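Local structure of filamentous hemagglutinin (Bordetella pertussis, 1RWR) at residues 16-21 and 57-62; 191-194 and 199-202. The protein is an adhesin whose N-terminal secretion domain, a right-handed beta-helix, probably directs its export across the outer membrane by the two-partner secretion pathway. All coordinates share one frame; numbering follows the deposited sequence.

Contact 1 of 2, residues 16-21 and 57-62; sequences NKVPVV and SRIGGA
Val18 holds CG1 opposite its own backbone N (chi1 174°), and Ile59 holds CG1 between its backbone N and carbonyl carbon (chi1 69°); these settings bring the two side chains together at about a right angle. Val18 CG1 rests on Ile59 CD1 at 3.9 Å, while the other branch, Val18 CG2, comes to 3.6 Å from the carbonyl oxygen Ile59 O. Val18 CB lies over the bare alpha carbon of Gly60, 4.0 Å from Gly60 CA, where there is no side chain to hold the loops apart. The contact lies near the N-terminal end of the beta-helix, where the first segment runs into a strand of the N-terminal sheet and residues 58-60 turn between the antiparallel strands 55-57 and 61-63; the Ile59 side chain also touches Val47 of strand 45-50. No direct hydrogen bond joins the segments, and two waters do that work. One gives hydrogen bonds to Val18 O and Gly60 O, both at 2.9 Å, and accepts a longer one from Lys17 NZ at 3.3 Å. The other accepts from Val18 N at 3.1 Å and donates to the same Gly60 O at 3.0 Å. Inside the turn, Gly60 N makes a weak, bent bond to Ser57 OG.

Contact 2 of 2, residues 191-194 and 199-202; sequences NRYD and RATP
Arg199 meets the opposite strand through its carbonyl oxygen, which accepts a hydrogen bond from Asp194 N at 3.0 Å, near the closed end of a beta-hairpin. Strands 191-194 and 199-202 are its two antiparallel arms, their axes at 158°, and they form one side of a four-stranded antiparallel sheet beside the beta-helix. Arg199 O also lies obliquely to the Tyr193 ring, 3.7 Å from CD1 of Tyr193. Ala200 faces Tyr193 in a non-hydrogen-bonded pair: its CB sits at the ring edge, in plane, and 4.0 Å from Tyr193 CD1. Both side chains touch Val187 of strand 183-188, so this face is turned to the body of the beta-helix, where Tyr193 OH is hydrogen-bonded to Asp161. Thr201 forms the hydrogen-bonded pair with Arg192. Its N donates to Arg192 O at 2.9 Å, and its O receives Arg192 N. On the face they share, Thr201 OG1 lies beside Arg192 CB, whereas the Arg192 chain, bent at chi3 (-76°), runs away to a salt bridge with Asp139. Pro202 stands opposite Asn191 in the next non-hydrogen-bonded pair, where the missing N-H costs the pairing no bond. The Asn191 amide, its ND2 weakly hydrogen-bonded to Ala188 O and Ser235 OG, turns in here with CG opposite its own carbonyl carbon; Asn191 OD1 touches Pro202 N at 3.5 Å without a hydrogen bond.

From the N terminus, contact 1 comes first: residues 16-21 lead into a strand of the N-terminal sheet, and the chain passes through strands 31-36 and 45-50 before residues 57-62 close the loop. It is complete long before contact 2, a short hairpin in which only four residues separate 191-194 from 199-202. The two are in series, neither nested nor crossed. Their centres are 35 Å apart, on opposite sides of the chain's centre. Contact 1 ties together two loops at the N-terminal end, whereas contact 2 pairs the last two strands of the four-stranded sheet begun by 128-132 and 135-140, which lies against strand 183-188 of the long parallel sheet.

Contact 1 of 2, residues 16-21 and 57-62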
ATOM      1  N   ASN A  16      16.102  -6.628 -22.119  1.00 44.09           N
ATOM      2  CA  ASN A  16      14.732  -6.229 -22.407  1.00 43.88           C
ATOM      3  C   ASN A  16      13.677  -7.157 -21.734  1.00 41.83           C
ATOM      4  O   ASN A  16      12.465  -6.925 -21.834  1.00 42.34           O
ATOM      5  CB  ASN A  16      14.536  -6.180 -23.938  1.00 45.09           C
ATOM      6  CG  ASN A  16      13.504  -5.141 -24.372  1.00 48.46           C
ATOM      7  OD1 ASN A  16      12.393  -5.095 -23.840  1.00 53.35           O
ATOM      8  ND2 ASN A  16      13.867  -4.304 -25.341  1.00 50.88           N
ATOM      9  N   LYS A  17      14.143  -8.197 -21.050  1.00 38.84           N
ATOM     10  CA  LYS A  17      13.264  -9.116 -20.321  1.00 36.03           C
ATOM     11  C   LYS A  17      12.489  -8.413 -19.197  1.00 32.09           C
ATOM     12  O   LYS A  17      13.065  -7.638 -18.448  1.00 32.21           O
ATOM     13  CB  LYS A  17      14.098 -10.251 -19.695  1.00 36.75           C
ATOM     14  CG  LYS A  17      13.283 -11.124 -18.748  1.00 38.76           C
ATOM     15  CD  LYS A  17      14.065 -12.175 -18.030  1.00 40.15           C
ATOM     16  CE  LYS A  17      13.105 -13.113 -17.349  1.00 41.10           C
ATOM     17  NZ  LYS A  17      12.289 -13.870 -18.335  1.00 42.40           N
ATOM     18  N   VAL A  18      11.200  -8.714 -19.062  1.00 27.69           N
ATOM     19  CA  VAL A  18      10.426  -8.243 -17.907  1.00 24.04           C
ATOM     20  C   VAL A  18      10.904  -9.126 -16.750  1.00 21.36           C
ATOM     21  O   VAL A  18      10.877 -10.344 -16.865  1.00 20.27           O
ATOM     22  CB  VAL A  18       8.906  -8.356 -18.146  1.00 23.99           C
ATOM     23  CG1 VAL A  18       8.112  -8.010 -16.914  1.00 22.88           C
ATOM     24  CG2 VAL A  18       8.483  -7.440 -19.305  1.00 25.49           C
ATOM     25  N   PRO A  19      11.379  -8.545 -15.658  1.00 18.96           N
ATOM     26  CA  PRO A  19      11.968  -9.354 -14.579  1.00 17.72           C
ATOM     27  C   PRO A  19      10.982 -10.305 -13.910  1.00 16.46           C
ATOM     28  O   PRO A  19       9.817  -9.960 -13.799  1.00 15.04           O
ATOM     29  CB  PRO A  19      12.477  -8.321 -13.554  1.00 18.65           C
ATOM     30  CG  PRO A  19      11.901  -7.069 -13.924  1.00 19.10           C
ATOM     31  CD  PRO A  19      11.418  -7.111 -15.369  1.00 18.85           C
ATOM     32  N   VAL A  20      11.475 -11.493 -13.548  1.00 15.85           N
ATOM     33  CA  VAL A  20      10.703 -12.531 -12.897  1.00 15.72           C
ATOM     34  C   VAL A  20      11.388 -12.755 -11.553  1.00 15.77           C
ATOM     35  O   VAL A  20      12.582 -13.062 -11.509  1.00 16.63           O
ATOM     36  CB  VAL A  20      10.693 -13.855 -13.686  1.00 15.76           C
ATOM     37  CG1 VAL A  20      10.060 -14.980 -12.861  1.00 17.36           C
ATOM     38  CG2 VAL A  20      10.014 -13.700 -15.022  1.00 15.14           C
ATOM     39  N   VAL A  21      10.636 -12.587 -10.470  1.00 14.64           N
ATOM     40  CA  VAL A  21      11.125 -12.852  -9.138  1.00 14.10           C
ATOM     41  C   VAL A  21      10.743 -14.269  -8.780  1.00 14.56           C
ATOM     42  O   VAL A  21       9.548 -14.566  -8.606  1.00 13.64           O
ATOM     43  CB  VAL A  21      10.522 -11.879  -8.097  1.00 14.33           C
ATOM     44  CG1 VAL A  21      11.048 -12.206  -6.721  1.00 13.73           C
ATOM     45  CG2 VAL A  21      10.831 -10.436  -8.463  1.00 14.79           C
ATOM     46  N   SER A  57       3.029 -15.551 -18.333  1.00 21.10           N
ATOM     47  CA  SER A  57       2.475 -14.399 -17.634  1.00 20.57           C
ATOM     48  C   SER A  57       1.900 -13.402 -18.634  1.00 21.04           C
ATOM     49  O   SER A  57       2.274 -13.399 -19.817  1.00 21.31           O
ATOM     50  CB  SER A  57       3.542 -13.733 -16.768  1.00 21.15           C
ATOM     51  OG  SER A  57       4.482 -13.017 -17.568  1.00 20.83           O
ATOM     52  N   ARG A  58       0.991 -12.555 -18.173  1.00 21.56           N
ATOM     53  CA  ARG A  58       0.376 -11.545 -19.022  1.00 22.93           C
ATOM     54  C   ARG A  58       1.377 -10.505 -19.497  1.00 22.34           C
ATOM     55  O   ARG A  58       1.386 -10.148 -20.667  1.00 22.72           O
ATOM     56  CB  ARG A  58      -0.769 -10.829 -18.318  1.00 23.86           C
ATOM     57  CG  ARG A  58      -1.461  -9.797 -19.245  1.00 29.03           C
ATOM     58  CD  ARG A  58      -2.900  -9.373 -18.846  1.00 34.09           C
ATOM     59  NE  ARG A  58      -3.676 -10.428 -18.161  1.00 38.16           N
ATOM     60  CZ  ARG A  58      -4.934 -10.297 -17.739  1.00 40.03           C
ATOM     61  NH1 ARG A  58      -5.603  -9.176 -17.952  1.00 40.63           N
ATOM     62  NH2 ARG A  58      -5.531 -11.313 -17.118  1.00 42.47           N
ATOM     63  N   ILE A  59       2.191  -9.983 -18.599  1.00 21.44           N
ATOM     64  CA  ILE A  59       3.129  -8.943 -18.999  1.00 20.99           C
ATOM     65  C   ILE A  59       4.508  -9.425 -19.445  1.00 21.47           C
ATOM     66  O   ILE A  59       5.234  -8.660 -20.126  1.00 22.72           O
ATOM     67  CB  ILE A  59       3.265  -7.840 -17.911  1.00 19.92           C
ATOM     68  CG1 ILE A  59       3.966  -8.358 -16.672  1.00 19.19           C
ATOM     69  CG2 ILE A  59       1.875  -7.253 -17.564  1.00 20.79           C
ATOM     70  CD1 ILE A  59       4.436  -7.234 -15.752  1.00 19.16           C
ATOM     71  N   GLY A  60       4.877 -10.652 -19.089  1.00 22.00           N
ATOM     72  CA  GLY A  60       6.240 -11.142 -19.269  1.00 22.91           C
ATOM     73  C   GLY A  60       6.405 -12.302 -20.226  1.00 24.21           C
ATOM     74  O   GLY A  60       7.539 -12.699 -20.515  1.00 26.19           O
ATOM     75  N   GLY A  61       5.302 -12.874 -20.689  1.00 24.23           N
ATOM     76  CA  GLY A  61       5.362 -14.046 -21.560  1.00 24.27           C
ATOM     77  C   GLY A  61       5.816 -15.292 -20.789  1.00 23.95           C
ATOM     78  O   GLY A  61       5.638 -15.412 -19.575  1.00 22.78           O
ATOM     79  N   ALA A  62       6.407 -16.229 -21.516  1.00 24.26           N
ATOM     80  CA  ALA A  62       6.711 -17.533 -20.990  1.00 24.20           C
ATOM     81  C   ALA A  62       7.663 -17.525 -19.812  1.00 24.35           C
ATOM     82  O   ALA A  62       8.626 -16.745 -19.741  1.00 24.88           O
ATOM     83  CB  ALA A  62       7.272 -18.452 -22.124  1.00 25.14           C
TER
HETATM   84  O   HOH W   1       9.382 -12.360 -18.250  1.00 31.30           O
HETATM   85  O   HOH W   2      10.001 -10.986 -20.808  1.00 39.87           O

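Contact 2 of 2, residues 191-194 and 199-202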
ATOM      1  N   ASN A 191       3.457   3.369  14.133  1.00 14.09           N
ATOM      2  CA  ASN A 191       2.483   2.320  14.396  1.00 13.71           C
ATOM      3  C   ASN A 191       3.054   0.948  14.194  1.00 13.16           C
ATOM      4  O   ASN A 191       3.893   0.734  13.344  1.00 12.68           O
ATOM      5  CB  ASN A 191       1.283   2.427  13.432  1.00 12.48           C
ATOM      6  CG  ASN A 191       0.407   3.645  13.680  1.00 13.65           C
ATOM      7  OD1 ASN A 191      -0.179   3.798  14.739  1.00 14.68           O
ATOM      8  ND2 ASN A 191       0.312   4.511  12.672  1.00 13.76           N
ATOM      9  N   ARG A 192       2.557  -0.013  14.951  1.00 13.88           N
ATOM     10  CA  ARG A 192       2.635  -1.385  14.516  1.00 14.81           C
ATOM     11  C   ARG A 192       1.335  -1.632  13.770  1.00 14.75           C
ATOM     12  O   ARG A 192       0.230  -1.397  14.306  1.00 14.68           O
ATOM     13  CB  ARG A 192       2.711  -2.368  15.692  1.00 15.68           C
ATOM     14  CG  ARG A 192       2.457  -3.795  15.148  1.00 19.97           C
ATOM     15  CD  ARG A 192       2.966  -4.843  15.974  1.00 23.49           C
ATOM     16  NE  ARG A 192       4.409  -4.989  15.871  1.00 23.97           N
ATOM     17  CZ  ARG A 192       5.035  -6.075  16.253  1.00 23.37           C
ATOM     18  NH1 ARG A 192       4.334  -7.096  16.741  1.00 27.33           N
ATOM     19  NH2 ARG A 192       6.340  -6.135  16.179  1.00 21.43           N
ATOM     20  N   TYR A 193       1.448  -2.100  12.532  1.00 14.19           N
ATOM     21  CA  TYR A 193       0.283  -2.490  11.753  1.00 14.46           C
ATOM     22  C   TYR A 193       0.254  -3.990  11.586  1.00 14.63           C
ATOM     23  O   TYR A 193       1.182  -4.589  11.026  1.00 15.21           O
ATOM     24  CB  TYR A 193       0.341  -1.836  10.392  1.00 14.76           C
ATOM     25  CG  TYR A 193      -0.940  -1.828   9.575  1.00 14.28           C
ATOM     26  CD1 TYR A 193      -2.018  -1.040   9.941  1.00 14.61           C
ATOM     27  CD2 TYR A 193      -1.037  -2.565   8.411  1.00 14.60           C
ATOM     28  CE1 TYR A 193      -3.174  -0.983   9.175  1.00 15.07           C
ATOM     29  CE2 TYR A 193      -2.206  -2.513   7.628  1.00 13.61           C
ATOM     30  CZ  TYR A 193      -3.248  -1.703   8.011  1.00 12.34           C
ATOM     31  OH  TYR A 193      -4.358  -1.586   7.219  1.00 13.39           O
ATOM     32  N   ASP A 194      -0.789  -4.608  12.107  1.00 15.31           N
ATOM     33  CA  ASP A 194      -0.941  -6.030  11.944  1.00 15.86           C
ATOM     34  C   ASP A 194      -1.584  -6.339  10.591  1.00 15.71           C
ATOM     35  O   ASP A 194      -2.717  -5.967  10.339  1.00 16.49           O
ATOM     36  CB  ASP A 194      -1.820  -6.596  13.050  1.00 17.39           C
ATOM     37  CG  ASP A 194      -2.008  -8.072  12.882  1.00 21.64           C
ATOM     38  OD1 ASP A 194      -0.969  -8.754  12.864  1.00 26.63           O
ATOM     39  OD2 ASP A 194      -3.091  -8.632  12.700  1.00 25.75           O
ATOM     40  N   ARG A 199      -5.164  -3.560  11.726  1.00 19.60           N
ATOM     41  CA  ARG A 199      -5.270  -2.639  12.846  1.00 20.26           C
ATOM     42  C   ARG A 199      -3.911  -2.015  13.149  1.00 18.94           C
ATOM     43  O   ARG A 199      -2.880  -2.702  13.159  1.00 18.26           O
ATOM     44  CB  ARG A 199      -5.793  -3.325  14.112  1.00 21.90           C
ATOM     45  CG  ARG A 199      -7.166  -3.959  13.942  1.00 25.96           C
ATOM     46  CD  ARG A 199      -8.247  -3.030  13.526  1.00 31.24           C
ATOM     47  NE  ARG A 199      -8.315  -1.831  14.353  1.00 35.55           N
ATOM     48  CZ  ARG A 199      -8.858  -0.676  13.982  1.00 36.80           C
ATOM     49  NH1 ARG A 199      -9.417  -0.529  12.777  1.00 38.79           N
ATOM     50  NH2 ARG A 199      -8.849   0.344  14.841  1.00 38.75           N
ATOM     51  N   ALA A 200      -3.940  -0.721  13.424  1.00 18.45           N
ATOM     52  CA  ALA A 200      -2.758   0.047  13.807  1.00 18.66           C
ATOM     53  C   ALA A 200      -2.772   0.320  15.296  1.00 19.35           C
ATOM     54  O   ALA A 200      -3.766   0.802  15.835  1.00 20.79           O
ATOM     55  CB  ALA A 200      -2.712   1.346  13.071  1.00 18.87           C
ATOM     56  N   THR A 201      -1.659   0.054  15.952  1.00 19.68           N
ATOM     57  CA  THR A 201      -1.497   0.457  17.331  1.00 20.43           C
ATOM     58  C   THR A 201      -0.272   1.328  17.416  1.00 19.56           C
ATOM     59  O   THR A 201       0.774   0.931  16.908  1.00 17.48           O
ATOM     60  CB  THR A 201      -1.367  -0.765  18.255  1.00 21.69           C
ATOM     61  OG1 THR A 201      -0.222  -1.539  17.915  1.00 28.18           O
ATOM     62  CG2 THR A 201      -2.473  -1.734  18.052  1.00 22.26           C
ATOM     63  N   PRO A 202      -0.381   2.515  18.015  1.00 20.65           N
ATOM     64  CA  PRO A 202       0.769   3.400  18.116  1.00 19.90           C
ATOM     65  C   PRO A 202       1.948   2.768  18.844  1.00 19.29           C
ATOM     66  O   PRO A 202       1.784   1.980  19.789  1.00 20.01           O
ATOM     67  CB  PRO A 202       0.205   4.633  18.840  1.00 21.23           C
ATOM     68  CG  PRO A 202      -1.251   4.595  18.538  1.00 22.35           C
ATOM     69  CD  PRO A 202      -1.597   3.154  18.577  1.00 20.85           C
TER